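Long-range contacts in post-proline cleaving enzyme (Rickettsia typhi, PDB 4HVT), which probably cleaves short peptides on the carboxyl side of proline as a serine endopeptidase of the prolyl oligopeptidase family: residues N140-L145 with D162-D167; V77-Y82 with G95-T100. All blocks are in the same frame, centred on the assembly; numbering follows the deposited sequence.

Contact 1. Residues N140-L145 with D162-D167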
loop_
_atom_site.group_PDB
_atom_site.type_symbol
_atom_site.label_atom_id
_atom_site.label_comp_id
_atom_site.label_asym_id
_atom_site.label_seq_id
_atom_site.Cartn_x
_atom_site.Cartn_y
_atom_site.Cartn_z
ATOM N N ASN A 140 11.246 -28.095 -1.891
ATOM C CA ASN A 140 11.408 -28.448 -0.502
ATOM C C ASN A 140 10.668 -27.457 0.378
ATOM O O ASN A 140 11.240 -26.454 0.807
ATOM C CB ASN A 140 12.869 -28.493 -0.083
ATOM C CG ASN A 140 13.019 -28.904 1.381
ATOM O OD1 ASN A 140 12.024 -29.086 2.087
ATOM N ND2 ASN A 140 14.240 -28.916 1.859
ATOM N N PRO A 141 9.395 -27.753 0.699
ATOM C CA PRO A 141 8.553 -26.750 1.373
ATOM C C PRO A 141 8.908 -26.478 2.803
ATOM O O PRO A 141 8.275 -25.622 3.400
ATOM C CB PRO A 141 7.132 -27.336 1.264
ATOM C CG PRO A 141 7.343 -28.774 1.013
ATOM C CD PRO A 141 8.603 -28.893 0.231
ATOM N N ASN A 142 9.876 -27.172 3.360
ATOM C CA ASN A 142 10.440 -26.761 4.649
ATOM C C ASN A 142 11.306 -25.488 4.544
ATOM O O ASN A 142 11.624 -24.871 5.548
ATOM C CB ASN A 142 11.271 -27.859 5.264
ATOM C CG ASN A 142 10.426 -28.987 5.835
ATOM O OD1 ASN A 142 9.252 -28.800 6.181
ATOM N ND2 ASN A 142 11.024 -30.164 5.924
ATOM N N ARG A 143 11.709 -25.125 3.342
ATOM C CA ARG A 143 12.634 -23.995 3.201
ATOM C C ARG A 143 11.860 -22.746 2.836
ATOM O O ARG A 143 11.024 -22.770 1.938
ATOM C CB ARG A 143 13.756 -24.283 2.150
ATOM C CG ARG A 143 14.814 -25.272 2.584
ATOM C CD ARG A 143 15.608 -24.781 3.780
ATOM N NE ARG A 143 16.486 -25.822 4.300
ATOM C CZ ARG A 143 17.725 -26.089 3.894
ATOM N NH1 ARG A 143 18.297 -25.404 2.932
ATOM N NH2 ARG A 143 18.382 -27.096 4.450
ATOM N N TYR A 144 12.161 -21.644 3.540
ATOM C CA TYR A 144 11.581 -20.335 3.304
ATOM C C TYR A 144 12.689 -19.323 3.146
ATOM O O TYR A 144 13.730 -19.471 3.754
ATOM C CB TYR A 144 10.710 -19.889 4.497
ATOM C CG TYR A 144 9.391 -20.603 4.626
ATOM C CD1 TYR A 144 9.331 -21.867 5.202
ATOM C CD2 TYR A 144 8.208 -20.026 4.174
ATOM C CE1 TYR A 144 8.124 -22.530 5.344
ATOM C CE2 TYR A 144 6.993 -20.680 4.331
ATOM C CZ TYR A 144 6.954 -21.920 4.908
ATOM O OH TYR A 144 5.729 -22.553 5.008
ATOM N N LEU A 145 12.496 -18.328 2.292
ATOM C CA LEU A 145 13.352 -17.136 2.294
ATOM C C LEU A 145 12.591 -16.076 3.061
ATOM O O LEU A 145 11.485 -15.723 2.671
ATOM C CB LEU A 145 13.633 -16.678 0.858
ATOM C CG LEU A 145 14.371 -17.752 0.089
ATOM C CD1 LEU A 145 14.238 -17.482 -1.408
ATOM C CD2 LEU A 145 15.830 -17.915 0.496
ATOM N N ASP A 162 14.603 -22.752 7.893
ATOM C CA ASP A 162 14.107 -24.118 7.772
ATOM C C ASP A 162 13.042 -24.494 8.851
ATOM O O ASP A 162 13.281 -24.389 10.047
ATOM C CB ASP A 162 15.235 -25.102 7.824
ATOM C CG ASP A 162 14.777 -26.518 7.467
ATOM O OD1 ASP A 162 14.279 -27.200 8.384
ATOM O OD2 ASP A 162 14.908 -26.958 6.278
ATOM N N LEU A 163 11.907 -24.958 8.383
ATOM C CA LEU A 163 10.726 -25.259 9.257
ATOM C C LEU A 163 10.935 -26.454 10.185
ATOM O O LEU A 163 10.444 -26.433 11.335
ATOM C CB LEU A 163 9.480 -25.479 8.392
ATOM C CG LEU A 163 8.148 -25.813 9.074
ATOM C CD1 LEU A 163 7.778 -24.671 9.997
ATOM C CD2 LEU A 163 7.091 -26.034 8.009
ATOM N N GLU A 164 11.658 -27.469 9.706
ATOM C CA GLU A 164 11.957 -28.642 10.548
ATOM C C GLU A 164 12.861 -28.237 11.703
ATOM O O GLU A 164 12.607 -28.598 12.853
ATOM C CB GLU A 164 12.567 -29.765 9.718
ATOM C CG GLU A 164 12.838 -31.061 10.463
ATOM C CD GLU A 164 13.409 -32.114 9.529
ATOM O OE1 GLU A 164 12.671 -32.617 8.643
ATOM O OE2 GLU A 164 14.615 -32.420 9.668
ATOM N N LYS A 165 13.903 -27.457 11.399
ATOM C CA LYS A 165 14.816 -26.925 12.409
ATOM C C LYS A 165 14.256 -25.738 13.224
ATOM O O LYS A 165 14.779 -25.433 14.304
ATOM C CB LYS A 165 16.120 -26.490 11.715
ATOM N N LYS A 166 13.218 -25.068 12.697
ATOM C CA LYS A 166 12.703 -23.782 13.245
ATOM C C LYS A 166 13.834 -22.786 13.487
ATOM O O LYS A 166 13.927 -22.125 14.528
ATOM C CB LYS A 166 11.858 -24.009 14.502
ATOM C CG LYS A 166 10.431 -24.412 14.156
ATOM C CD LYS A 166 9.750 -25.138 15.305
ATOM C CE LYS A 166 9.379 -24.217 16.443
ATOM N NZ LYS A 166 8.457 -24.947 17.393
ATOM N N ASP A 167 14.718 -22.688 12.497
ATOM C CA ASP A 167 15.877 -21.802 12.593
ATOM C C ASP A 167 16.407 -21.472 11.216
ATOM O O ASP A 167 16.104 -22.173 10.238
ATOM C CB ASP A 167 17.003 -22.486 13.409
ATOM C CG ASP A 167 17.997 -21.502 13.998
ATOM O OD1 ASP A 167 17.804 -20.287 13.956
ATOM O OD2 ASP A 167 19.013 -21.967 14.553
HETATM O O HOH W 1 14.438 -29.317 4.871
HETATM O O HOH W 2 17.846 -28.508 6.883
#
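R143 and D162 face each other as a non-hydrogen-bonded pair of antiparallel strands in one blade of the N-terminal beta-propeller, and their side chains stand on the same face of the sheet and bond there. In the arginine, chi1 (-73°) sets CG beside the backbone N, and the bend at chi2 (-63°) turns CD. From CB the chain leads to CG, 4.1 Å from D162 OD2, and CD closes to 3.4 Å from the same oxygen. NE then bonds to it in a salt bridge of 2.8 Å, D162 OD2 lying in the guanidinium plane and offering its anti lone pair, while the carboxylate stands steeply to that plane at 74°. At the tip, water 2 accepts from NH2 and gives a weak bond to D162 OD2, and NH1 turns to E160 of the partner strand. Water 1 accepts from N140 ND2 and donates to the same carboxylate oxygen.

The other carboxylate oxygen serves the loop beyond the strand: D162 OD1 accepts from K165 N at 3.0 Å, an Asx motif, and a G1 bulge sets K166 and D167 together against D162. The type I turn N140 to R143 is steadied likewise by an Asx turn, N140 OD1 taking N142 N from above its carbonyl plane. Where the N140 to R143 turn meets the start of the loop after D162, N142 O accepts L163 N at 2.9 Å, in the carbonyl plane, and receives a CA-H...O contact from D162 CA at 3.4 Å.

Contact 2. Residues V77-Y82 with G95-T100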
loop_
_atom_site.group_PDB
_atom_site.type_symbol
_atom_site.label_atom_id
_atom_site.label_comp_id
_atom_site.label_asym_id
_atom_site.label_seq_id
_atom_site.Cartn_x
_atom_site.Cartn_y
_atom_site.Cartn_z
ATOM N N VAL A 77 -3.140 -16.990 6.431
ATOM C CA VAL A 77 -3.096 -17.693 5.141
ATOM C C VAL A 77 -2.882 -19.195 5.442
ATOM O O VAL A 77 -2.078 -19.574 6.315
ATOM C CB VAL A 77 -1.993 -17.120 4.220
ATOM C CG1 VAL A 77 -0.649 -17.315 4.793
ATOM C CG2 VAL A 77 -2.028 -17.787 2.882
ATOM N N ILE A 78 -3.609 -20.061 4.725
ATOM C CA ILE A 78 -3.503 -21.490 4.851
ATOM C C ILE A 78 -2.447 -22.065 3.896
ATOM O O ILE A 78 -2.502 -21.838 2.675
ATOM C CB ILE A 78 -4.825 -22.171 4.504
ATOM C CG1 ILE A 78 -5.896 -21.764 5.576
ATOM C CG2 ILE A 78 -4.652 -23.691 4.400
ATOM C CD1 ILE A 78 -7.339 -22.168 5.296
ATOM N N ARG A 79 -1.525 -22.815 4.477
ATOM C CA ARG A 79 -0.623 -23.701 3.755
ATOM C C ARG A 79 -0.479 -25.045 4.460
ATOM O O ARG A 79 -0.179 -25.118 5.660
ATOM C CB ARG A 79 0.775 -23.061 3.578
ATOM C CG ARG A 79 0.854 -21.845 2.675
ATOM C CD ARG A 79 2.292 -21.543 2.273
ATOM N NE ARG A 79 3.093 -21.215 3.444
ATOM C CZ ARG A 79 3.032 -20.034 4.071
ATOM N NH1 ARG A 79 2.213 -19.078 3.670
ATOM N NH2 ARG A 79 3.784 -19.812 5.125
ATOM N N LYS A 80 -0.744 -26.113 3.710
ATOM C CA LYS A 80 -0.532 -27.502 4.124
ATOM C C LYS A 80 -1.044 -27.784 5.537
ATOM O O LYS A 80 -0.332 -28.290 6.392
ATOM C CB LYS A 80 0.925 -27.916 3.939
ATOM C CG LYS A 80 1.392 -27.784 2.484
ATOM C CD LYS A 80 2.793 -28.318 2.289
ATOM C CE LYS A 80 3.285 -28.137 0.844
ATOM N NZ LYS A 80 3.208 -26.727 0.390
ATOM N N GLY A 81 -2.295 -27.388 5.757
ATOM C CA GLY A 81 -3.039 -27.739 6.993
ATOM C C GLY A 81 -2.838 -26.792 8.160
ATOM O O GLY A 81 -3.331 -27.043 9.272
ATOM N N TYR A 82 -2.068 -25.729 7.940
ATOM C CA TYR A 82 -1.797 -24.719 8.973
ATOM C C TYR A 82 -2.203 -23.350 8.488
ATOM O O TYR A 82 -2.095 -23.041 7.303
ATOM C CB TYR A 82 -0.282 -24.673 9.296
ATOM C CG TYR A 82 0.224 -25.806 10.089
ATOM C CD1 TYR A 82 0.575 -26.982 9.472
ATOM C CD2 TYR A 82 0.370 -25.720 11.465
ATOM C CE1 TYR A 82 1.036 -28.058 10.191
ATOM C CE2 TYR A 82 0.852 -26.797 12.199
ATOM C CZ TYR A 82 1.178 -27.958 11.547
ATOM O OH TYR A 82 1.644 -29.045 12.261
ATOM N N GLY A 95 7.338 -8.261 16.451
ATOM C CA GLY A 95 6.356 -9.278 16.060
ATOM C C GLY A 95 6.814 -10.729 15.995
ATOM O O GLY A 95 8.017 -11.034 15.995
ATOM N N LEU A 96 5.816 -11.609 15.891
ATOM C CA LEU A 96 5.967 -13.037 15.856
ATOM C C LEU A 96 5.369 -13.566 14.571
ATOM O O LEU A 96 4.195 -13.344 14.290
ATOM C CB LEU A 96 5.157 -13.674 16.998
ATOM C CG LEU A 96 5.560 -13.288 18.418
ATOM C CD1 LEU A 96 4.600 -13.924 19.417
ATOM C CD2 LEU A 96 7.007 -13.628 18.723
ATOM N N TRP A 97 6.163 -14.303 13.803
ATOM C CA TRP A 97 5.625 -15.129 12.738
ATOM C C TRP A 97 5.316 -16.518 13.308
ATOM O O TRP A 97 6.157 -17.147 13.950
ATOM C CB TRP A 97 6.597 -15.183 11.572
ATOM C CG TRP A 97 6.137 -15.977 10.364
ATOM C CD1 TRP A 97 5.011 -15.785 9.629
ATOM C CD2 TRP A 97 6.881 -17.016 9.701
ATOM N NE1 TRP A 97 4.956 -16.702 8.586
ATOM C CE2 TRP A 97 6.117 -17.432 8.583
ATOM C CE3 TRP A 97 8.129 -17.635 9.950
ATOM C CZ2 TRP A 97 6.532 -18.468 7.735
ATOM C CZ3 TRP A 97 8.544 -18.644 9.114
ATOM C CH2 TRP A 97 7.761 -19.039 7.993
ATOM N N ARG A 98 4.054 -16.922 13.150
ATOM C CA ARG A 98 3.519 -18.072 13.891
ATOM C C ARG A 98 2.443 -18.830 13.101
ATOM O O ARG A 98 1.980 -18.379 12.031
ATOM C CB ARG A 98 3.024 -17.624 15.266
ATOM C CG ARG A 98 1.899 -16.657 15.205
ATOM C CD ARG A 98 1.489 -16.140 16.602
ATOM N NE ARG A 98 0.225 -15.508 16.414
ATOM C CZ ARG A 98 -0.592 -15.115 17.390
ATOM N NH1 ARG A 98 -0.240 -15.263 18.661
ATOM N NH2 ARG A 98 -1.746 -14.542 17.076
ATOM N N ARG A 99 2.181 -20.049 13.543
ATOM C CA ARG A 99 1.201 -20.884 12.865
ATOM C C ARG A 99 0.386 -21.764 13.806
ATOM O O ARG A 99 0.801 -22.092 14.935
ATOM C CB ARG A 99 1.875 -21.758 11.797
ATOM C CG ARG A 99 2.735 -22.844 12.361
ATOM C CD ARG A 99 3.320 -23.715 11.269
ATOM N NE ARG A 99 3.921 -24.901 11.835
ATOM C CZ ARG A 99 4.227 -25.969 11.108
ATOM N NH1 ARG A 99 4.024 -25.939 9.808
ATOM N NH2 ARG A 99 4.730 -27.035 11.681
ATOM N N THR A 100 -0.762 -22.183 13.293
ATOM C CA THR A 100 -1.615 -23.131 14.017
ATOM C C THR A 100 -2.369 -24.013 13.038
ATOM O O THR A 100 -2.712 -23.607 11.904
ATOM C CB THR A 100 -2.598 -22.398 14.960
ATOM O OG1 THR A 100 -3.057 -23.280 15.989
ATOM C CG2 THR A 100 -3.780 -21.875 14.226
#
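R79, the first residue of 77-82 to touch 95-100, sends its guanidinium to the rim of the W97 indole, NH2 lying 4.0 Å from CZ2. The two flat groups are nearly coplanar, 24° apart, and meet edge to edge. The polar end of R79 is held outside the segments: NH1 bonds to Y404 OH, while the ring of Y84 makes a cation-pi contact.

The chain then reverses through K80 and G81, both with positive phi, in a type I' turn closed by R79 N to Y82 O and Y82 N to R79 O. This is the tight hairpin between the first two strands of a four-stranded antiparallel propeller blade, and it delivers Y82 opposite the third strand. Here Y82 CA approaches T100 O at 3.3 Å in a CA-H...O contact.

Y82 has the largest share of the buried surface. The guanidinium of R99 lies flat on one face of its ring, planes 2° apart, with CZ 3.6 Å from the ring centroid in a cation-pi stack. R99 CG occupies the crowded position between backbone N and carbonyl carbon (chi1 70°), and the chain runs extended from there to NE. CD rests on Y82 CD2 at 3.6 Å, NE lies above the CD2-CE2 side, and NH1 stands over the ring, nearest CD1 and CE1, while NH2 sits 3.7 Å from Y82 OH. The rotation of the guanidinium is fixed at its edges by E113, which takes NE in a salt bridge, and by Y84 OH, bonded to NH1.

Contact 2 closes before contact 1 opens, so the two follow in series along the chain. They belong to successive blades of the propeller: contact 2 to the sheet of strands 77-79, 82-87, 96-101 and 113-117, and contact 1 to the next sheet, at the start of strand 143-150 and the end of strand 155-162 with the loop that follows it. Their centres are 13 Å apart, and the sheets touch directly. Y144 CD2 packs 4.0 Å from W97 CH2, Y144 OH makes a weak hydrogen bond to R79 NE, and L163 CD2 lies 3.6 Å from R99 NH1. Adjacent blades are thus joined by side chains, within the domain that accompanies the alpha/beta-hydrolase part in this family.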